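Local coordinates for protein nucleoporin NUP82 (Saccharomyces cerevisiae, PDB 3PBP) that forms part of the nuclear pore complex as a structural nucleoporin, its N-terminal domain binding the nucleoporin NUP116, at residues G310-V315 with K395-S400; K221-I226 with K258-W263. The protein carries 1 engineered substitution. All blocks are in the same frame, centred on the assembly; numbering follows the deposited sequence.

Contact 1: residues G310-V315 with K395-S400; sequences GQNEIV and KSINES. Engineered in segment 395-400: Ser396 (natural residue Cys).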
loop_
_atom_site.group_PDB
_atom_site.type_symbol
_atom_site.label_atom_id
_atom_site.label_comp_id
_atom_site.label_asym_id
_atom_site.label_seq_id
_atom_site.Cartn_x
_atom_site.Cartn_y
_atom_site.Cartn_z
ATOM N N GLY A 310 -20.539 2.686 -7.578
ATOM C CA GLY A 310 -19.828 2.310 -8.786
ATOM C C GLY A 310 -18.328 2.376 -8.608
ATOM O O GLY A 310 -17.613 2.769 -9.535
ATOM N N GLN A 311 -17.853 1.994 -7.422
ATOM C CA GLN A 311 -16.425 1.998 -7.104
ATOM C C GLN A 311 -15.756 3.368 -7.104
ATOM O O GLN A 311 -14.526 3.448 -7.090
ATOM C CB GLN A 311 -15.658 1.089 -8.055
ATOM C CG GLN A 311 -15.950 -0.370 -7.893
ATOM C CD GLN A 311 -15.138 -1.210 -8.849
ATOM O OE1 GLN A 311 -14.386 -0.678 -9.675
ATOM N NE2 GLN A 311 -15.278 -2.531 -8.748
ATOM N N ASN A 312 -16.541 4.445 -7.132
ATOM C CA ASN A 312 -15.953 5.780 -7.098
ATOM C C ASN A 312 -15.556 6.093 -5.646
ATOM O O ASN A 312 -16.371 5.978 -4.725
ATOM C CB ASN A 312 -16.932 6.828 -7.652
ATOM C CG ASN A 312 -17.019 6.801 -9.187
ATOM O OD1 ASN A 312 -16.003 6.835 -9.893
ATOM N ND2 ASN A 312 -18.237 6.748 -9.703
ATOM N N GLU A 313 -14.294 6.479 -5.455
ATOM C CA GLU A 313 -13.761 6.750 -4.121
ATOM C C GLU A 313 -12.887 7.986 -3.962
ATOM O O GLU A 313 -12.446 8.610 -4.933
ATOM C CB GLU A 313 -12.928 5.559 -3.669
ATOM C CG GLU A 313 -11.971 5.120 -4.759
ATOM C CD GLU A 313 -10.873 4.225 -4.259
ATOM O OE1 GLU A 313 -11.144 3.389 -3.379
ATOM O OE2 GLU A 313 -9.734 4.350 -4.762
ATOM N N ILE A 314 -12.616 8.300 -2.704
ATOM C CA ILE A 314 -11.783 9.418 -2.345
ATOM C C ILE A 314 -10.678 8.859 -1.473
ATOM O O ILE A 314 -10.935 8.069 -0.563
ATOM C CB ILE A 314 -12.582 10.482 -1.563
ATOM C CG1 ILE A 314 -13.522 11.216 -2.513
ATOM C CG2 ILE A 314 -11.640 11.488 -0.904
ATOM C CD1 ILE A 314 -14.447 12.138 -1.796
ATOM N N VAL A 315 -9.443 9.248 -1.765
ATOM C CA VAL A 315 -8.310 8.783 -0.987
ATOM C C VAL A 315 -8.028 9.826 0.073
ATOM O O VAL A 315 -7.916 11.001 -0.247
ATOM C CB VAL A 315 -7.056 8.609 -1.858
ATOM C CG1 VAL A 315 -5.900 8.120 -1.001
ATOM C CG2 VAL A 315 -7.340 7.629 -2.984
ATOM N N LYS A 395 -22.385 12.171 -9.438
ATOM C CA LYS A 395 -23.459 12.360 -10.408
ATOM C C LYS A 395 -22.867 12.834 -11.716
ATOM O O LYS A 395 -23.197 12.312 -12.778
ATOM C CB LYS A 395 -24.488 13.374 -9.900
ATOM C CG LYS A 395 -25.290 12.851 -8.716
ATOM C CD LYS A 395 -26.255 13.879 -8.132
ATOM C CE LYS A 395 -26.960 13.307 -6.900
ATOM N NZ LYS A 395 -27.883 14.290 -6.267
ATOM N N SER A 396 -21.978 13.815 -11.641
ATOM C CA SER A 396 -21.358 14.330 -12.845
ATOM C C SER A 396 -20.445 13.291 -13.499
ATOM O O SER A 396 -20.348 13.234 -14.725
ATOM C CB SER A 396 -20.594 15.629 -12.547
ATOM O OG SER A 396 -19.598 15.447 -11.570
ATOM N N ILE A 397 -19.786 12.459 -12.694
ATOM C CA ILE A 397 -18.912 11.434 -13.260
ATOM C C ILE A 397 -19.786 10.462 -14.036
ATOM O O ILE A 397 -19.470 10.084 -15.163
ATOM C CB ILE A 397 -18.149 10.615 -12.181
ATOM C CG1 ILE A 397 -17.153 11.501 -11.431
ATOM C CG2 ILE A 397 -17.412 9.461 -12.844
ATOM C CD1 ILE A 397 -16.357 10.762 -10.382
ATOM N N ASN A 398 -20.900 10.078 -13.428
ATOM C CA ASN A 398 -21.808 9.126 -14.043
ATOM C C ASN A 398 -22.704 9.722 -15.126
ATOM O O ASN A 398 -23.162 9.006 -16.017
ATOM C CB ASN A 398 -22.639 8.434 -12.955
ATOM C CG ASN A 398 -21.770 7.616 -11.981
ATOM O OD1 ASN A 398 -20.911 6.833 -12.400
ATOM N ND2 ASN A 398 -21.999 7.797 -10.682
ATOM N N GLU A 399 -22.944 11.028 -15.070
ATOM C CA GLU A 399 -23.783 11.673 -16.074
ATOM C C GLU A 399 -22.971 12.498 -17.064
ATOM O O GLU A 399 -23.531 13.256 -17.856
ATOM C CB GLU A 399 -24.838 12.546 -15.401
ATOM C CG GLU A 399 -25.888 11.740 -14.646
ATOM C CD GLU A 399 -26.892 12.612 -13.921
ATOM O OE1 GLU A 399 -27.552 13.435 -14.589
ATOM O OE2 GLU A 399 -27.021 12.476 -12.684
ATOM N N SER A 400 -21.651 12.338 -17.011
ATOM C CA SER A 400 -20.726 13.039 -17.902
ATOM C C SER A 400 -21.031 14.523 -18.067
ATOM O O SER A 400 -20.872 15.080 -19.150
ATOM C CB SER A 400 -20.708 12.362 -19.278
ATOM O OG SER A 400 -20.165 11.051 -19.204
#

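Contact 2: residues K221-I226 with K258-W263; sequences KDLNLI and KLHENW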
loop_
_atom_site.group_PDB
_atom_site.type_symbol
_atom_site.label_atom_id
_atom_site.label_comp_id
_atom_site.label_asym_id
_atom_site.label_seq_id
_atom_site.Cartn_x
_atom_site.Cartn_y
_atom_site.Cartn_z
ATOM N N LYS A 221 -21.234 -7.696 -12.401
ATOM C CA LYS A 221 -21.197 -6.254 -12.630
ATOM C C LYS A 221 -19.760 -5.776 -12.638
ATOM O O LYS A 221 -19.339 -5.078 -13.562
ATOM C CB LYS A 221 -21.965 -5.540 -11.517
ATOM C CG LYS A 221 -21.990 -4.035 -11.585
ATOM C CD LYS A 221 -22.727 -3.483 -10.382
ATOM C CE LYS A 221 -22.652 -1.956 -10.330
ATOM N NZ LYS A 221 -23.138 -1.362 -9.031
ATOM N N ASP A 222 -19.008 -6.157 -11.606
ATOM C CA ASP A 222 -17.607 -5.769 -11.490
ATOM C C ASP A 222 -16.714 -6.416 -12.545
ATOM O O ASP A 222 -15.759 -5.795 -13.005
ATOM C CB ASP A 222 -17.060 -6.094 -10.097
ATOM C CG ASP A 222 -17.635 -5.195 -9.023
ATOM O OD1 ASP A 222 -17.975 -4.028 -9.335
ATOM O OD2 ASP A 222 -17.730 -5.655 -7.861
ATOM N N LEU A 223 -17.010 -7.660 -12.917
ATOM C CA LEU A 223 -16.207 -8.328 -13.935
ATOM C C LEU A 223 -16.312 -7.562 -15.266
ATOM O O LEU A 223 -15.317 -7.377 -15.975
ATOM C CB LEU A 223 -16.669 -9.777 -14.123
ATOM C CG LEU A 223 -16.185 -10.461 -15.408
ATOM C CD1 LEU A 223 -14.677 -10.397 -15.483
ATOM C CD2 LEU A 223 -16.654 -11.897 -15.439
ATOM N N ASN A 224 -17.515 -7.105 -15.599
ATOM C CA ASN A 224 -17.691 -6.378 -16.837
ATOM C C ASN A 224 -17.146 -4.969 -16.750
ATOM O O ASN A 224 -16.751 -4.396 -17.759
ATOM C CB ASN A 224 -19.163 -6.363 -17.258
ATOM C CG ASN A 224 -19.599 -7.693 -17.856
ATOM O OD1 ASN A 224 -18.972 -8.197 -18.788
ATOM N ND2 ASN A 224 -20.667 -8.272 -17.319
ATOM N N LEU A 225 -17.106 -4.404 -15.553
ATOM C CA LEU A 225 -16.575 -3.063 -15.432
ATOM C C LEU A 225 -15.082 -3.058 -15.785
ATOM O O LEU A 225 -14.642 -2.228 -16.581
ATOM C CB LEU A 225 -16.793 -2.497 -14.023
ATOM C CG LEU A 225 -16.159 -1.109 -13.860
ATOM C CD1 LEU A 225 -16.816 -0.143 -14.827
ATOM C CD2 LEU A 225 -16.298 -0.629 -12.437
ATOM N N ILE A 226 -14.289 -3.973 -15.234
ATOM C CA ILE A 226 -12.870 -3.926 -15.580
ATOM C C ILE A 226 -12.573 -4.420 -16.987
ATOM O O ILE A 226 -11.506 -4.146 -17.543
ATOM C CB ILE A 226 -11.953 -4.683 -14.587
ATOM C CG1 ILE A 226 -10.501 -4.315 -14.925
ATOM C CG2 ILE A 226 -12.181 -6.184 -14.675
ATOM C CD1 ILE A 226 -9.504 -4.519 -13.825
ATOM N N LYS A 258 -8.850 -13.350 -19.964
ATOM C CA LYS A 258 -8.669 -14.700 -19.482
ATOM C C LYS A 258 -9.503 -14.873 -18.221
ATOM O O LYS A 258 -10.037 -15.950 -17.964
ATOM C CB LYS A 258 -7.193 -14.961 -19.195
ATOM C CG LYS A 258 -6.824 -16.422 -19.248
ATOM C CD LYS A 258 -5.353 -16.636 -18.944
ATOM C CE LYS A 258 -4.968 -18.115 -19.089
ATOM N NZ LYS A 258 -3.545 -18.406 -18.695
ATOM N N LEU A 259 -9.618 -13.815 -17.424
ATOM C CA LEU A 259 -10.429 -13.904 -16.212
ATOM C C LEU A 259 -11.865 -14.170 -16.642
ATOM O O LEU A 259 -12.522 -15.080 -16.138
ATOM C CB LEU A 259 -10.375 -12.600 -15.413
ATOM C CG LEU A 259 -9.072 -12.238 -14.707
ATOM C CD1 LEU A 259 -9.266 -10.941 -13.948
ATOM C CD2 LEU A 259 -8.668 -13.342 -13.760
ATOM N N HIS A 260 -12.343 -13.369 -17.588
ATOM C CA HIS A 260 -13.691 -13.508 -18.097
ATOM C C HIS A 260 -13.963 -14.920 -18.622
ATOM O O HIS A 260 -15.099 -15.389 -18.598
ATOM C CB HIS A 260 -13.927 -12.505 -19.215
ATOM C CG HIS A 260 -15.363 -12.381 -19.611
ATOM N ND1 HIS A 260 -16.084 -11.220 -19.432
ATOM C CD2 HIS A 260 -16.225 -13.285 -20.135
ATOM C CE1 HIS A 260 -17.331 -11.416 -19.825
ATOM N NE2 HIS A 260 -17.443 -12.661 -20.254
ATOM N N GLU A 261 -12.924 -15.601 -19.093
ATOM C CA GLU A 261 -13.090 -16.948 -19.626
ATOM C C GLU A 261 -13.182 -18.014 -18.547
ATOM O O GLU A 261 -13.758 -19.068 -18.767
ATOM C CB GLU A 261 -11.929 -17.320 -20.539
ATOM C CG GLU A 261 -11.694 -16.389 -21.708
ATOM C CD GLU A 261 -10.604 -16.911 -22.644
ATOM O OE1 GLU A 261 -10.897 -17.842 -23.430
ATOM O OE2 GLU A 261 -9.454 -16.407 -22.581
ATOM N N ASN A 262 -12.603 -17.769 -17.385
ATOM C CA ASN A 262 -12.647 -18.774 -16.334
ATOM C C ASN A 262 -13.504 -18.382 -15.152
ATOM O O ASN A 262 -13.555 -19.092 -14.151
ATOM C CB ASN A 262 -11.238 -19.078 -15.861
ATOM C CG ASN A 262 -10.328 -19.380 -17.001
ATOM O OD1 ASN A 262 -9.659 -18.497 -17.520
ATOM N ND2 ASN A 262 -10.321 -20.631 -17.429
ATOM N N TRP A 263 -14.178 -17.248 -15.274
ATOM C CA TRP A 263 -15.027 -16.765 -14.209
ATOM C C TRP A 263 -16.164 -17.749 -13.975
ATOM O O TRP A 263 -16.821 -18.175 -14.931
ATOM C CB TRP A 263 -15.595 -15.402 -14.592
ATOM C CG TRP A 263 -16.495 -14.826 -13.561
ATOM C CD1 TRP A 263 -16.151 -14.434 -12.302
ATOM C CD2 TRP A 263 -17.887 -14.549 -13.701
ATOM N NE1 TRP A 263 -17.243 -13.922 -11.649
ATOM C CE2 TRP A 263 -18.324 -13.979 -12.487
ATOM C CE3 TRP A 263 -18.811 -14.722 -14.737
ATOM C CZ2 TRP A 263 -19.648 -13.578 -12.278
ATOM C CZ3 TRP A 263 -20.132 -14.321 -14.528
ATOM C CH2 TRP A 263 -20.534 -13.755 -13.307
#

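Contact 1: residues G310-V315 with K395-S400
In the beta-propeller that makes up this N-terminal domain, the turn leading into strand 313-319 faces the last turn of helix 387-399, and Asn312 meets Ile397 and Asn398 there. With CG1 of Ile397 anti to the carbonyl carbon (chi1 -66°) and the chain extended beyond it, CD1 is carried out over one face of the Asn312 amide. There Ile397 CD1 is 4.0 Å from Asn312 OD1. Asn398 comes up to the ND2 end of the same amide, its OD1 3.8 Å from Asn312 ND2, and the two amide planes are turned 45° apart. No direct hydrogen bond crosses the contact. Instead, Asp308 OD2 accepts hydrogen bonds from both Asn312 ND2 and Asn398 ND2, so one carboxylate oxygen ties the turn to the helix and probably helps to set which way each amide faces. Asparagine suits position 312 because its amide can donate to Asp308 while OD1 accepts a hydrogen bond from a basic side chain of another protein's chain, which satisfies both polar ends of a buried residue. The helix closes in a Schellman motif, with Ser400 at positive phi. Around the contact, Ile397 also packs on Phe328 of strand 323-329, while Ile314, one step into its strand, pairs through the backbone with Ile305 of strand 299-306.

Contact 2: residues K221-I226 with K258-W263
Leu223 reaches from helix 220-235 to His260 and Trp263, near the end of helix 243-262; the two helices follow one another in the chain and form an antiparallel alpha-helical hairpin, whose open end lies here. The buried Leu223 sends CB toward the partner helix, where it acts as a stem. With CG anti to the backbone N (chi1 164°), the branch point is carried to 4.1 Å from His260 ND1. The fork then divides its work. Leu223 CD1 comes to 4.2 Å from His260 CA, against the partner backbone. Leu223 CD2 goes over the face of the indole, 3.4 Å from Trp263 CD2. This is a CH-pi contact, the methyl standing 3.7 Å from the centroid of the five-membered ring and 27° off its normal. The same methyl also lies over one face of the His260 imidazole, so it sits between two aromatic rings. A branched leucine suits this place because its two methyls can serve backbone and ring at once. Tryptophan offers a broad apolar face, while its one polar atom, NE1, donates a hydrogen bond to Leu218 O just ahead of helix 220-235, which helps to hold the indole in its orientation. The exposed His260 also packs on Leu227, one helical turn beyond Leu223. A polar neighbour suits the imidazole's rim: Asn224 OD1 lies in the ring plane at its edge, 3.8 Å from His260 CE1, with the Asn224 amide turned 53° from the ring.

Along the chain the contacts come in series: contact 2 packs the open end of the hairpin of helices 220-235 and 243-262, and contact 1 follows, where the turn before strand 313-319 meets helix 387-399. Their centres are about 21 Å apart, yet they meet directly. Gln311, beside Asn312, reaches the first helix of the hairpin, where its NE2 is 3.1 Å from Asp222 OD1 and its OE1 packs on Leu225 CD2. Lys221 adds a hydrogen bond from NZ to Asn309 O. The turn before strand 313-319 therefore touches a helix on either hand, linking the hairpin to the propeller sheets and, through contact 1, to a surface that another protein's chain covers.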